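Local coordinates for protein peptidoglycan-N-acetylglucosamine deacetylase BC_1960 (Bacillus cereus, PDB 4L1G) that removes acetyl groups from N-acetylglucosamine residues of peptidoglycan, and also acts on soluble chitin and N-acetylchitooligomers, as a zinc-dependent deacetylase, at residues 67-72 and 257-262; 79-84 and 105-110; 126-131 and 163-168. All coordinates share one frame; numbering follows the deposited sequence.

Interaction 1. Residues 67-72 and 257-262; sequences SGPYNK and PSMFQT
Met259, in the last turn of helix 256-259, meets Gly68 and Pro69 with its side chain and its own carbonyl. The extended first two torsions (chi1 166°, CG anti to the backbone N) carry SD to 3.7 Å from Gly68 CA, and the methionine chain, CG included, fills the place beside Gly68 where a CB would lie. The Pro69 ring crosses the thioether chain, with its CD 3.8 Å from Met259 CG. The same Pro69 CD also lies 3.4 Å from Met259 O, so the proline lies against the end of the helix as well as the side chain.

Phe260 is the first residue to leave helical geometry. Met259 CG sits over the centre of one face of its ring, while Ser67 O comes up at the ring edge near its plane, 3.2 Å from Phe260 CE1. Beyond the contact the ring packs on Phe167, Met189 and Val191, so the loop between strands 64-65 and 74-80 meets the C-terminal helix beside strands 167-168 and 189-191 of the TIM barrel. At Gln261 a positive phi gives the C-prime position of a Schellman motif, and the amide folds back so that NE2 donates to Ser258 O at 2.9 Å, with the acceptor in the plane of the amide. Thr262 N completes the turn by bonding Pro257 O, and the Thr262 side chain moves on to touch Lys166 and Phe167.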
ATOM      1  N   SER A  67     -10.804   3.526   3.288  1.00  8.18           N
ATOM      2  CA  SER A  67     -10.919   2.390   4.188  1.00  8.16           C
ATOM      3  C   SER A  67     -11.977   1.418   3.665  1.00  8.29           C
ATOM      4  O   SER A  67     -12.582   1.659   2.621  1.00  8.14           O
ATOM      5  CB  SER A  67     -11.252   2.858   5.607  1.00  8.37           C
ATOM      6  OG  SER A  67     -12.332   3.779   5.612  1.00  8.63           O
ATOM      7  N   GLY A  68     -12.194   0.321   4.385  1.00  8.38           N
ATOM      8  CA  GLY A  68     -13.059  -0.739   3.900  1.00  8.30           C
ATOM      9  C   GLY A  68     -14.343  -0.950   4.682  1.00  8.50           C
ATOM     10  O   GLY A  68     -14.746  -0.095   5.473  1.00  8.86           O
ATOM     11  N   PRO A  69     -14.995  -2.105   4.461  1.00  8.38           N
ATOM     12  CA  PRO A  69     -16.294  -2.443   5.055  1.00  8.53           C
ATOM     13  C   PRO A  69     -16.295  -2.391   6.578  1.00  9.10           C
ATOM     14  O   PRO A  69     -15.421  -2.966   7.228  1.00  9.39           O
ATOM     15  CB  PRO A  69     -16.533  -3.877   4.572  1.00  8.88           C
ATOM     16  CG  PRO A  69     -15.763  -3.968   3.297  1.00  8.65           C
ATOM     17  CD  PRO A  69     -14.525  -3.153   3.539  1.00  8.35           C
ATOM     18  N   TYR A  70     -17.291  -1.706   7.133  1.00  9.41           N
ATOM     19  CA  TYR A  70     -17.417  -1.536   8.575  1.00 10.07           C
ATOM     20  C   TYR A  70     -17.933  -2.790   9.277  1.00 10.26           C
ATOM     21  O   TYR A  70     -17.807  -2.920  10.494  1.00 10.78           O
ATOM     22  CB  TYR A  70     -18.340  -0.357   8.887  1.00 10.63           C
ATOM     23  CG  TYR A  70     -19.783  -0.567   8.473  1.00 10.89           C
ATOM     24  CD1 TYR A  70     -20.232  -0.174   7.216  1.00 10.70           C
ATOM     25  CD2 TYR A  70     -20.698  -1.149   9.341  1.00 11.57           C
ATOM     26  CE1 TYR A  70     -21.552  -0.360   6.838  1.00 11.37           C
ATOM     27  CE2 TYR A  70     -22.011  -1.342   8.971  1.00 12.34           C
ATOM     28  CZ  TYR A  70     -22.435  -0.946   7.720  1.00 12.29           C
ATOM     29  OH  TYR A  70     -23.749  -1.136   7.358  1.00 13.35           O
ATOM     30  N   ASN A  71     -18.523  -3.704   8.509  1.00 10.03           N
ATOM     31  CA  ASN A  71     -19.140  -4.901   9.079  1.00 11.07           C
ATOM     32  C   ASN A  71     -18.315  -6.173   8.868  1.00 11.38           C
ATOM     33  O   ASN A  71     -18.837  -7.287   8.946  1.00 12.30           O
ATOM     34  CB  ASN A  71     -20.563  -5.082   8.542  1.00 11.97           C
ATOM     35  CG  ASN A  71     -20.606  -5.184   7.028  1.00 11.77           C
ATOM     36  OD1 ASN A  71     -19.604  -4.959   6.348  1.00 10.90           O
ATOM     37  ND2 ASN A  71     -21.774  -5.515   6.491  1.00 12.70           N
ATOM     38  N   LYS A  72     -17.028  -5.995   8.595  1.00 11.81           N
ATOM     39  CA  LYS A  72     -16.092  -7.110   8.551  1.00 11.80           C
ATOM     40  C   LYS A  72     -15.007  -6.868   9.590  1.00 11.57           C
ATOM     41  O   LYS A  72     -14.519  -5.747   9.733  1.00 11.15           O
ATOM     42  CB  LYS A  72     -15.462  -7.245   7.161  1.00 11.48           C
ATOM     43  CG  LYS A  72     -16.456  -7.487   6.036  1.00 11.82           C
ATOM     44  CD  LYS A  72     -17.080  -8.869   6.122  1.00 12.57           C
ATOM     45  CE  LYS A  72     -16.073  -9.955   5.760  1.00 12.64           C
ATOM     46  NZ  LYS A  72     -16.666 -11.323   5.871  1.00 13.50           N
ATOM     47  N   PRO A 257      -7.387  -6.312  -2.416  1.00 14.18           N
ATOM     48  CA  PRO A 257      -8.403  -6.929  -3.276  1.00 14.68           C
ATOM     49  C   PRO A 257      -9.424  -7.739  -2.487  1.00 14.94           C
ATOM     50  O   PRO A 257     -10.587  -7.817  -2.886  1.00 15.25           O
ATOM     51  CB  PRO A 257      -7.583  -7.843  -4.203  1.00 15.20           C
ATOM     52  CG  PRO A 257      -6.228  -7.930  -3.591  1.00 15.02           C
ATOM     53  CD  PRO A 257      -6.025  -6.646  -2.871  1.00 14.39           C
ATOM     54  N   SER A 258      -8.995  -8.323  -1.375  1.00 15.08           N
ATOM     55  CA  SER A 258      -9.906  -9.040  -0.497  1.00 15.33           C
ATOM     56  C   SER A 258     -10.843  -8.068   0.212  1.00 14.98           C
ATOM     57  O   SER A 258     -12.053  -8.283   0.263  1.00 15.29           O
ATOM     58  CB  SER A 258      -9.126  -9.865   0.526  1.00 15.46           C
ATOM     59  OG  SER A 258     -10.000 -10.439   1.481  1.00 15.89           O
ATOM     60  N   MET A 259     -10.278  -6.993   0.750  1.00  9.56           N
ATOM     61  CA  MET A 259     -11.060  -5.992   1.467  1.00  9.29           C
ATOM     62  C   MET A 259     -12.106  -5.332   0.572  1.00  9.05           C
ATOM     63  O   MET A 259     -13.236  -5.084   0.997  1.00  8.90           O
ATOM     64  CB  MET A 259     -10.142  -4.928   2.080  1.00  8.81           C
ATOM     65  CG  MET A 259     -10.873  -3.683   2.560  1.00  8.61           C
ATOM     66  SD  MET A 259      -9.815  -2.530   3.461  1.00  8.26           S
ATOM     67  CE  MET A 259      -9.592  -3.408   5.009  1.00  8.46           C
ATOM     68  N   PHE A 260     -11.732  -5.062  -0.674  1.00  8.91           N
ATOM     69  CA  PHE A 260     -12.628  -4.360  -1.586  1.00  8.50           C
ATOM     70  C   PHE A 260     -13.299  -5.285  -2.596  1.00  9.00           C
ATOM     71  O   PHE A 260     -13.900  -4.822  -3.569  1.00  8.77           O
ATOM     72  CB  PHE A 260     -11.897  -3.208  -2.272  1.00  8.01           C
ATOM     73  CG  PHE A 260     -11.453  -2.136  -1.320  1.00  7.71           C
ATOM     74  CD1 PHE A 260     -12.378  -1.257  -0.770  1.00  7.41           C
ATOM     75  CD2 PHE A 260     -10.121  -2.018  -0.955  1.00  7.93           C
ATOM     76  CE1 PHE A 260     -11.980  -0.276   0.116  1.00  7.45           C
ATOM     77  CE2 PHE A 260      -9.717  -1.036  -0.066  1.00  7.88           C
ATOM     78  CZ  PHE A 260     -10.650  -0.163   0.469  1.00  7.70           C
ATOM     79  N   GLN A 261     -13.198  -6.587  -2.339  1.00 20.21           N
ATOM     80  CA  GLN A 261     -13.884  -7.613  -3.122  1.00 21.00           C
ATOM     81  C   GLN A 261     -13.685  -7.448  -4.623  1.00 21.71           C
ATOM     82  O   GLN A 261     -14.647  -7.378  -5.385  1.00 22.93           O
ATOM     83  CB  GLN A 261     -15.376  -7.649  -2.779  1.00 21.70           C
ATOM     84  CG  GLN A 261     -15.680  -8.167  -1.375  1.00 21.27           C
ATOM     85  CD  GLN A 261     -15.387  -9.650  -1.222  1.00 21.91           C
ATOM     86  OE1 GLN A 261     -16.192 -10.498  -1.614  1.00 22.68           O
ATOM     87  NE2 GLN A 261     -14.229  -9.971  -0.652  1.00 21.46           N
ATOM     88  N   THR A 262     -12.428  -7.370  -5.037  1.00 22.58           N
ATOM     89  CA  THR A 262     -12.105  -7.288  -6.451  1.00 23.35           C
ATOM     90  C   THR A 262     -10.821  -8.052  -6.730  1.00 22.87           C
ATOM     91  O   THR A 262     -10.187  -8.567  -5.811  1.00 22.44           O
ATOM     92  CB  THR A 262     -11.953  -5.833  -6.920  1.00 23.79           C
ATOM     93  OG1 THR A 262     -11.953  -5.796  -8.352  1.00 25.10           O
ATOM     94  CG2 THR A 262     -10.658  -5.229  -6.395  1.00 22.59           C
TER

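Interaction 2. Residues 79-84 and 105-110; sequences FDDGPD and FLLGEN
Phe79 and Phe105 open a parallel strand pairing: Phe105 N donates to Phe79 O at 2.9 Å, and Phe105 O then takes a bond from Asp81 N at 3.1 Å. Past this point the chain turns a corner at Asp81. Beyond it, Leu107 N donates to Gly82 O at 2.9 Å. The polar links change character at Asp81 O, which accepts from a side chain, Asn110 ND2, at 2.8 Å, the donor tilted from the carbonyl plane and reached from the first turn of helix 108-113. With its CG anti to the carbonyl carbon (chi1 -72°), Asn110 keeps CB against Pro83, 3.5 Å from Pro83 O, and still extends its amide to Asp81. Pro83, after a cis peptide bond, sets its ring CD 3.7 Å from Asn110 CB. Leu106 CD2 presses on the peptide carbon of Gly82, and Leu107 lies alongside Asp81, pointing the same way.

On the face opposite Leu106, Asp80 and Phe105 run side by side, carboxylate and ring planes 89° apart, with Asp80 OD1 3.4 Å from Phe105 CB. Outside the pair Asp80 OD1 forms a salt bridge with Arg169, and Asp81 OD2 is bonded to Thr227 OG1, consistent with a second shell that helps orient both carboxylates. Asp81 binds zinc together with His131 and His135, and Asp80 is the predicted proton acceptor. The Phe-Asp-Asp-Gly-Pro run, with strand 103-106 closing a beta-alpha-beta unit beside it, is characteristic of the NodB-type polysaccharide deacetylase active site.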
ATOM      1  N   PHE A  79       2.272  -1.163   2.635  1.00  9.44           N
ATOM      2  CA  PHE A  79       3.636  -0.648   2.731  1.00  9.36           C
ATOM      3  C   PHE A  79       4.050   0.068   1.444  1.00  9.17           C
ATOM      4  O   PHE A  79       3.938  -0.488   0.351  1.00  9.44           O
ATOM      5  CB  PHE A  79       4.610  -1.787   3.046  1.00 10.15           C
ATOM      6  CG  PHE A  79       4.285  -2.537   4.312  1.00 10.57           C
ATOM      7  CD1 PHE A  79       3.446  -3.641   4.284  1.00 10.88           C
ATOM      8  CD2 PHE A  79       4.817  -2.138   5.526  1.00 10.58           C
ATOM      9  CE1 PHE A  79       3.142  -4.334   5.447  1.00 11.07           C
ATOM     10  CE2 PHE A  79       4.518  -2.826   6.692  1.00 11.04           C
ATOM     11  CZ  PHE A  79       3.678  -3.925   6.652  1.00 11.49           C
ATOM     12  N   ASP A  80       4.537   1.299   1.583  1.00 12.82           N
ATOM     13  CA  ASP A  80       4.860   2.143   0.433  1.00 12.89           C
ATOM     14  C   ASP A  80       6.354   2.254   0.147  1.00 14.26           C
ATOM     15  O   ASP A  80       7.180   2.084   1.046  1.00 15.45           O
ATOM     16  CB  ASP A  80       4.298   3.550   0.643  1.00 12.50           C
ATOM     17  CG  ASP A  80       2.819   3.640   0.347  1.00 11.33           C
ATOM     18  OD1 ASP A  80       2.196   2.594   0.067  1.00 10.87           O
ATOM     19  OD2 ASP A  80       2.277   4.764   0.398  1.00 11.13           O
ATOM     20  N   ASP A  81       6.671   2.534  -1.119  1.00 12.86           N
ATOM     21  CA  ASP A  81       8.009   2.933  -1.586  1.00 13.55           C
ATOM     22  C   ASP A  81       9.008   1.802  -1.831  1.00 14.10           C
ATOM     23  O   ASP A  81      10.157   2.058  -2.191  1.00 14.85           O
ATOM     24  CB  ASP A  81       8.635   4.004  -0.682  1.00 21.57           C
ATOM     25  CG  ASP A  81       7.764   5.232  -0.544  1.00 21.06           C
ATOM     26  OD1 ASP A  81       6.861   5.416  -1.387  1.00 20.26           O
ATOM     27  OD2 ASP A  81       7.986   6.013   0.407  1.00 21.56           O
ATOM     28  N   GLY A  82       8.574   0.562  -1.647  1.00 14.13           N
ATOM     29  CA  GLY A  82       9.447  -0.576  -1.874  1.00 14.07           C
ATOM     30  C   GLY A  82       9.663  -0.852  -3.351  1.00 14.17           C
ATOM     31  O   GLY A  82       9.089  -0.171  -4.202  1.00 13.83           O
ATOM     32  N   PRO A  83      10.500  -1.854  -3.666  1.00 14.48           N
ATOM     33  CA  PRO A  83      11.245  -2.645  -2.686  1.00 15.07           C
ATOM     34  C   PRO A  83      12.546  -1.964  -2.289  1.00 15.94           C
ATOM     35  O   PRO A  83      12.939  -0.976  -2.905  1.00 16.16           O
ATOM     36  CB  PRO A  83      11.562  -3.923  -3.458  1.00 15.62           C
ATOM     37  CG  PRO A  83      11.721  -3.457  -4.857  1.00 15.81           C
ATOM     38  CD  PRO A  83      10.698  -2.360  -5.036  1.00 14.89           C
ATOM     39  N   ASP A  84      13.197  -2.490  -1.260  1.00 20.44           N
ATOM     40  CA  ASP A  84      14.531  -2.042  -0.887  1.00 21.60           C
ATOM     41  C   ASP A  84      15.323  -3.237  -0.376  1.00 22.58           C
ATOM     42  O   ASP A  84      14.797  -4.344  -0.290  1.00 22.33           O
ATOM     43  CB  ASP A  84      14.470  -0.949   0.179  1.00 21.44           C
ATOM     44  CG  ASP A  84      14.130  -1.491   1.554  1.00 21.37           C
ATOM     45  OD1 ASP A  84      14.877  -1.195   2.509  1.00 22.15           O
ATOM     46  OD2 ASP A  84      13.115  -2.206   1.677  1.00 20.63           O
ATOM     47  N   PHE A 105       2.732  -1.253  -2.184  1.00  9.85           N
ATOM     48  CA  PHE A 105       2.725  -0.275  -3.262  1.00  9.84           C
ATOM     49  C   PHE A 105       4.158   0.062  -3.654  1.00 10.14           C
ATOM     50  O   PHE A 105       4.845   0.816  -2.963  1.00 10.12           O
ATOM     51  CB  PHE A 105       1.948   0.978  -2.857  1.00  9.56           C
ATOM     52  CG  PHE A 105       0.460   0.773  -2.812  1.00  9.20           C
ATOM     53  CD1 PHE A 105      -0.189   0.563  -1.606  1.00  8.90           C
ATOM     54  CD2 PHE A 105      -0.286   0.770  -3.980  1.00  9.18           C
ATOM     55  CE1 PHE A 105      -1.560   0.365  -1.563  1.00  8.58           C
ATOM     56  CE2 PHE A 105      -1.656   0.575  -3.946  1.00  8.89           C
ATOM     57  CZ  PHE A 105      -2.295   0.371  -2.734  1.00  8.58           C
ATOM     58  N   LEU A 106       4.605  -0.513  -4.765  1.00 11.11           N
ATOM     59  CA  LEU A 106       6.005  -0.425  -5.163  1.00 11.83           C
ATOM     60  C   LEU A 106       6.273   0.701  -6.156  1.00 12.06           C
ATOM     61  O   LEU A 106       5.464   0.963  -7.045  1.00 11.87           O
ATOM     62  CB  LEU A 106       6.464  -1.756  -5.761  1.00 12.36           C
ATOM     63  CG  LEU A 106       6.231  -3.010  -4.916  1.00 12.30           C
ATOM     64  CD1 LEU A 106       6.714  -4.247  -5.661  1.00 12.99           C
ATOM     65  CD2 LEU A 106       6.904  -2.892  -3.555  1.00 12.42           C
ATOM     66  N   LEU A 107       7.415   1.363  -5.992  1.00 12.46           N
ATOM     67  CA  LEU A 107       7.876   2.355  -6.955  1.00 13.04           C
ATOM     68  C   LEU A 107       8.505   1.647  -8.145  1.00 13.71           C
ATOM     69  O   LEU A 107       9.240   0.671  -7.978  1.00 14.16           O
ATOM     70  CB  LEU A 107       8.893   3.303  -6.314  1.00 13.53           C
ATOM     71  CG  LEU A 107       8.334   4.306  -5.305  1.00 13.08           C
ATOM     72  CD1 LEU A 107       9.451   4.986  -4.535  1.00 13.74           C
ATOM     73  CD2 LEU A 107       7.479   5.335  -6.018  1.00 12.82           C
ATOM     74  N   GLY A 108       8.209   2.136  -9.345  1.00 13.88           N
ATOM     75  CA  GLY A 108       8.750   1.554 -10.561  1.00 14.61           C
ATOM     76  C   GLY A 108      10.267   1.545 -10.598  1.00 15.55           C
ATOM     77  O   GLY A 108      10.877   0.556 -11.005  1.00 16.17           O
ATOM     78  N   GLU A 109      10.879   2.642 -10.162  1.00 23.44           N
ATOM     79  CA  GLU A 109      12.332   2.775 -10.211  1.00 24.52           C
ATOM     80  C   GLU A 109      13.032   1.834  -9.231  1.00 24.75           C
ATOM     81  O   GLU A 109      14.138   1.364  -9.495  1.00 25.71           O
ATOM     82  CB  GLU A 109      12.759   4.227  -9.963  1.00 24.76           C
ATOM     83  CG  GLU A 109      12.474   4.739  -8.560  1.00 24.27           C
ATOM     84  CD  GLU A 109      12.734   6.227  -8.415  1.00 24.73           C
ATOM     85  OE1 GLU A 109      13.168   6.856  -9.404  1.00 25.33           O
ATOM     86  OE2 GLU A 109      12.502   6.768  -7.313  1.00 24.42           O
ATOM     87  N   ASN A 110      12.386   1.557  -8.104  1.00 16.28           N
ATOM     88  CA  ASN A 110      12.958   0.664  -7.103  1.00 16.54           C
ATOM     89  C   ASN A 110      12.805  -0.799  -7.494  1.00 16.64           C
ATOM     90  O   ASN A 110      13.634  -1.637  -7.137  1.00 17.34           O
ATOM     91  CB  ASN A 110      12.340   0.927  -5.730  1.00 15.80           C
ATOM     92  CG  ASN A 110      12.814   2.231  -5.128  1.00 16.04           C
ATOM     93  OD1 ASN A 110      13.832   2.780  -5.547  1.00 16.91           O
ATOM     94  ND2 ASN A 110      12.084   2.734  -4.138  1.00 15.38           N
TER

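Interaction 3. Residues 126-131 and 163-168; sequences HVIGNH and YAPKFI
Tyr163 lays the end of its ring against the backbone of Ile128, its OH accepting a nearly straight bond from Ile128 N (3.0 Å, 163°). CG sits in the crowded position between backbone N and carbonyl carbon (chi1 65°), which lets the far end of the ring reach Ile128. The nitrogen meets the ring edge near its plane, and Ile128 CB lies 3.6 Å from the same Tyr163 OH. Water 1, also in the ring plane, joins that hydroxyl to His126 O.

Further along, Pro165 CB comes within 3.3 Å of Ile128 O, which receives a bond from water 2; that water accepts in turn from Phe167 N. A single backbone bridge forms where Asn130 N donates to Phe167 O at 2.7 Å, with Ile168 CA making a CA-H...O contact to Asn130 O at 3.3 Å. Asn130 OD1 accepts from Thr132 N and its ND2 donates to Ile150 O and Glu154, while the next residue, His131, binds zinc. Apart from the single bridge, a phenol and two waters supply the polar links between the segments, so the buried Ile128 N and O and His126 O each have a partner.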
ATOM      1  N   HIS A 126       1.573 -12.067  -1.099  1.00 15.86           N
ATOM      2  CA  HIS A 126       1.202 -10.674  -0.895  1.00 14.93           C
ATOM      3  C   HIS A 126       0.731 -10.062  -2.206  1.00 14.70           C
ATOM      4  O   HIS A 126       0.995 -10.597  -3.282  1.00 15.22           O
ATOM      5  CB  HIS A 126       2.379  -9.879  -0.330  1.00 14.92           C
ATOM      6  CG  HIS A 126       2.931 -10.443   0.942  1.00 15.36           C
ATOM      7  ND1 HIS A 126       2.260 -10.368   2.143  1.00 15.09           N
ATOM      8  CD2 HIS A 126       4.091 -11.092   1.198  1.00 16.18           C
ATOM      9  CE1 HIS A 126       2.984 -10.945   3.086  1.00 15.69           C
ATOM     10  NE2 HIS A 126       4.100 -11.392   2.539  1.00 16.38           N
ATOM     11  N   VAL A 127       0.029  -8.940  -2.111  1.00 11.32           N
ATOM     12  CA  VAL A 127      -0.468  -8.255  -3.295  1.00 11.11           C
ATOM     13  C   VAL A 127       0.387  -7.025  -3.590  1.00 10.91           C
ATOM     14  O   VAL A 127       0.784  -6.298  -2.677  1.00 10.62           O
ATOM     15  CB  VAL A 127      -1.952  -7.863  -3.129  1.00 10.61           C
ATOM     16  CG1 VAL A 127      -2.431  -7.021  -4.304  1.00 10.48           C
ATOM     17  CG2 VAL A 127      -2.809  -9.113  -2.982  1.00 10.96           C
ATOM     18  N   ILE A 128       0.681  -6.812  -4.870  1.00 11.19           N
ATOM     19  CA  ILE A 128       1.494  -5.685  -5.305  1.00 11.15           C
ATOM     20  C   ILE A 128       0.629  -4.576  -5.901  1.00 10.73           C
ATOM     21  O   ILE A 128      -0.284  -4.839  -6.682  1.00 10.79           O
ATOM     22  CB  ILE A 128       2.556  -6.137  -6.331  1.00 11.91           C
ATOM     23  CG1 ILE A 128       3.559  -7.080  -5.663  1.00 12.45           C
ATOM     24  CG2 ILE A 128       3.273  -4.939  -6.940  1.00 11.96           C
ATOM     25  CD1 ILE A 128       4.567  -7.671  -6.610  1.00 13.34           C
ATOM     26  N   GLY A 129       0.909  -3.336  -5.511  1.00 10.40           N
ATOM     27  CA  GLY A 129       0.208  -2.191  -6.060  1.00 10.11           C
ATOM     28  C   GLY A 129       1.146  -1.250  -6.794  1.00 10.30           C
ATOM     29  O   GLY A 129       2.363  -1.316  -6.628  1.00 10.54           O
ATOM     30  N   ASN A 130       0.568  -0.367  -7.602  1.00 10.19           N
ATOM     31  CA  ASN A 130       1.329   0.598  -8.390  1.00 10.50           C
ATOM     32  C   ASN A 130       1.487   1.920  -7.637  1.00 10.42           C
ATOM     33  O   ASN A 130       0.503   2.581  -7.326  1.00 10.08           O
ATOM     34  CB  ASN A 130       0.621   0.821  -9.734  1.00 10.54           C
ATOM     35  CG  ASN A 130       1.445   1.638 -10.719  1.00 11.11           C
ATOM     36  OD1 ASN A 130       2.189   2.543 -10.340  1.00 11.42           O
ATOM     37  ND2 ASN A 130       1.301   1.324 -12.002  1.00 11.40           N
ATOM     38  N   HIS A 131       2.728   2.313  -7.361  1.00 10.80           N
ATOM     39  CA  HIS A 131       2.991   3.536  -6.602  1.00 10.72           C
ATOM     40  C   HIS A 131       3.684   4.613  -7.444  1.00 11.26           C
ATOM     41  O   HIS A 131       4.379   5.476  -6.904  1.00 11.50           O
ATOM     42  CB  HIS A 131       3.836   3.211  -5.368  1.00 10.76           C
ATOM     43  CG  HIS A 131       3.729   4.227  -4.272  1.00 10.60           C
ATOM     44  ND1 HIS A 131       2.520   4.727  -3.834  1.00 10.12           N
ATOM     45  CD2 HIS A 131       4.679   4.827  -3.517  1.00 10.90           C
ATOM     46  CE1 HIS A 131       2.731   5.594  -2.862  1.00 10.19           C
ATOM     47  NE2 HIS A 131       4.032   5.676  -2.650  1.00 10.66           N
ATOM     48  N   TYR A 163       1.483 -10.235 -13.304  1.00 16.37           N
ATOM     49  CA  TYR A 163       0.178  -9.626 -13.526  1.00 15.89           C
ATOM     50  C   TYR A 163       0.271  -8.106 -13.455  1.00 15.07           C
ATOM     51  O   TYR A 163       1.178  -7.562 -12.830  1.00 14.68           O
ATOM     52  CB  TYR A 163      -0.850 -10.144 -12.511  1.00 15.40           C
ATOM     53  CG  TYR A 163      -0.569  -9.757 -11.074  1.00 14.49           C
ATOM     54  CD1 TYR A 163       0.287 -10.516 -10.284  1.00 14.67           C
ATOM     55  CD2 TYR A 163      -1.166  -8.639 -10.505  1.00 13.57           C
ATOM     56  CE1 TYR A 163       0.546 -10.169  -8.969  1.00 13.96           C
ATOM     57  CE2 TYR A 163      -0.914  -8.282  -9.186  1.00 12.85           C
ATOM     58  CZ  TYR A 163      -0.057  -9.051  -8.424  1.00 13.06           C
ATOM     59  OH  TYR A 163       0.196  -8.703  -7.114  1.00 12.48           O
ATOM     60  N   ALA A 164      -0.668  -7.426 -14.104  1.00 20.03           N
ATOM     61  CA  ALA A 164      -0.744  -5.973 -14.031  1.00 20.11           C
ATOM     62  C   ALA A 164      -1.589  -5.562 -12.829  1.00 19.09           C
ATOM     63  O   ALA A 164      -2.783  -5.849 -12.787  1.00 19.16           O
ATOM     64  CB  ALA A 164      -1.332  -5.409 -15.317  1.00 21.28           C
ATOM     65  N   PRO A 165      -0.968  -4.890 -11.845  1.00 14.00           N
ATOM     66  CA  PRO A 165      -1.640  -4.516 -10.591  1.00 12.95           C
ATOM     67  C   PRO A 165      -2.864  -3.630 -10.812  1.00 13.03           C
ATOM     68  O   PRO A 165      -2.806  -2.678 -11.589  1.00 13.77           O
ATOM     69  CB  PRO A 165      -0.559  -3.737  -9.833  1.00 12.58           C
ATOM     70  CG  PRO A 165       0.732  -4.227 -10.406  1.00 13.24           C
ATOM     71  CD  PRO A 165       0.445  -4.472 -11.857  1.00 14.11           C
ATOM     72  N   LYS A 166      -3.958  -3.944 -10.128  1.00 17.43           N
ATOM     73  CA  LYS A 166      -5.191  -3.175 -10.253  1.00 17.83           C
ATOM     74  C   LYS A 166      -5.171  -1.953  -9.341  1.00 17.04           C
ATOM     75  O   LYS A 166      -5.859  -0.963  -9.594  1.00 17.59           O
ATOM     76  CB  LYS A 166      -6.400  -4.053  -9.914  1.00 17.95           C
ATOM     77  CG  LYS A 166      -7.751  -3.379 -10.124  1.00 18.92           C
ATOM     78  CD  LYS A 166      -8.892  -4.264  -9.649  1.00 18.95           C
ATOM     79  CE  LYS A 166     -10.244  -3.655  -9.982  1.00 20.29           C
ATOM     80  NZ  LYS A 166     -10.465  -3.556 -11.451  1.00 22.08           N
ATOM     81  N   PHE A 167      -4.369  -2.026  -8.284  1.00  9.33           N
ATOM     82  CA  PHE A 167      -4.377  -0.997  -7.250  1.00  8.97           C
ATOM     83  C   PHE A 167      -3.288   0.056  -7.412  1.00  9.09           C
ATOM     84  O   PHE A 167      -2.114  -0.264  -7.607  1.00  9.48           O
ATOM     85  CB  PHE A 167      -4.304  -1.632  -5.857  1.00  9.05           C
ATOM     86  CG  PHE A 167      -5.595  -2.252  -5.407  1.00  8.90           C
ATOM     87  CD1 PHE A 167      -5.892  -3.570  -5.713  1.00  9.31           C
ATOM     88  CD2 PHE A 167      -6.517  -1.516  -4.678  1.00  8.43           C
ATOM     89  CE1 PHE A 167      -7.084  -4.145  -5.300  1.00  9.28           C
ATOM     90  CE2 PHE A 167      -7.710  -2.085  -4.263  1.00  8.32           C
ATOM     91  CZ  PHE A 167      -7.994  -3.400  -4.576  1.00  8.74           C
ATOM     92  N   ILE A 168      -3.697   1.317  -7.321  1.00  8.83           N
ATOM     93  CA  ILE A 168      -2.783   2.451  -7.368  1.00  9.08           C
ATOM     94  C   ILE A 168      -2.857   3.218  -6.055  1.00  8.97           C
ATOM     95  O   ILE A 168      -3.933   3.362  -5.476  1.00  8.65           O
ATOM     96  CB  ILE A 168      -3.164   3.422  -8.510  1.00  9.15           C
ATOM     97  CG1 ILE A 168      -3.020   2.747  -9.873  1.00  9.32           C
ATOM     98  CG2 ILE A 168      -2.315   4.691  -8.464  1.00  9.59           C
ATOM     99  CD1 ILE A 168      -3.415   3.644 -11.027  1.00  9.45           C
TER
HETATM  100  O   HOH W   1       1.350 -10.484  -5.841  1.00 16.57           O
HETATM  101  O   HOH W   2      -3.076  -4.801  -7.346  1.00  6.44           O

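Overall arrangement
Interactions 2 and 3 are buried, and both reach one sheet through the neighbouring strands 103-106 and 127-130, where Leu106 N lies 3.0 Å from Gly129 O, a probable hydrogen bond. Together they bring Asp81 and His131 to the zinc site. Interaction 1 lies at the surface, about 23 Å from interaction 2 between centres, yet it touches interaction 3, where Pro257 packs on Val127. Their chemistry follows their place. Interaction 2 rests on direct backbone and amide bonds, interaction 3 mixes such bonds with waters and a phenol, and interaction 1 joins its segments by apolar and carbonyl contacts without a hydrogen bond between them.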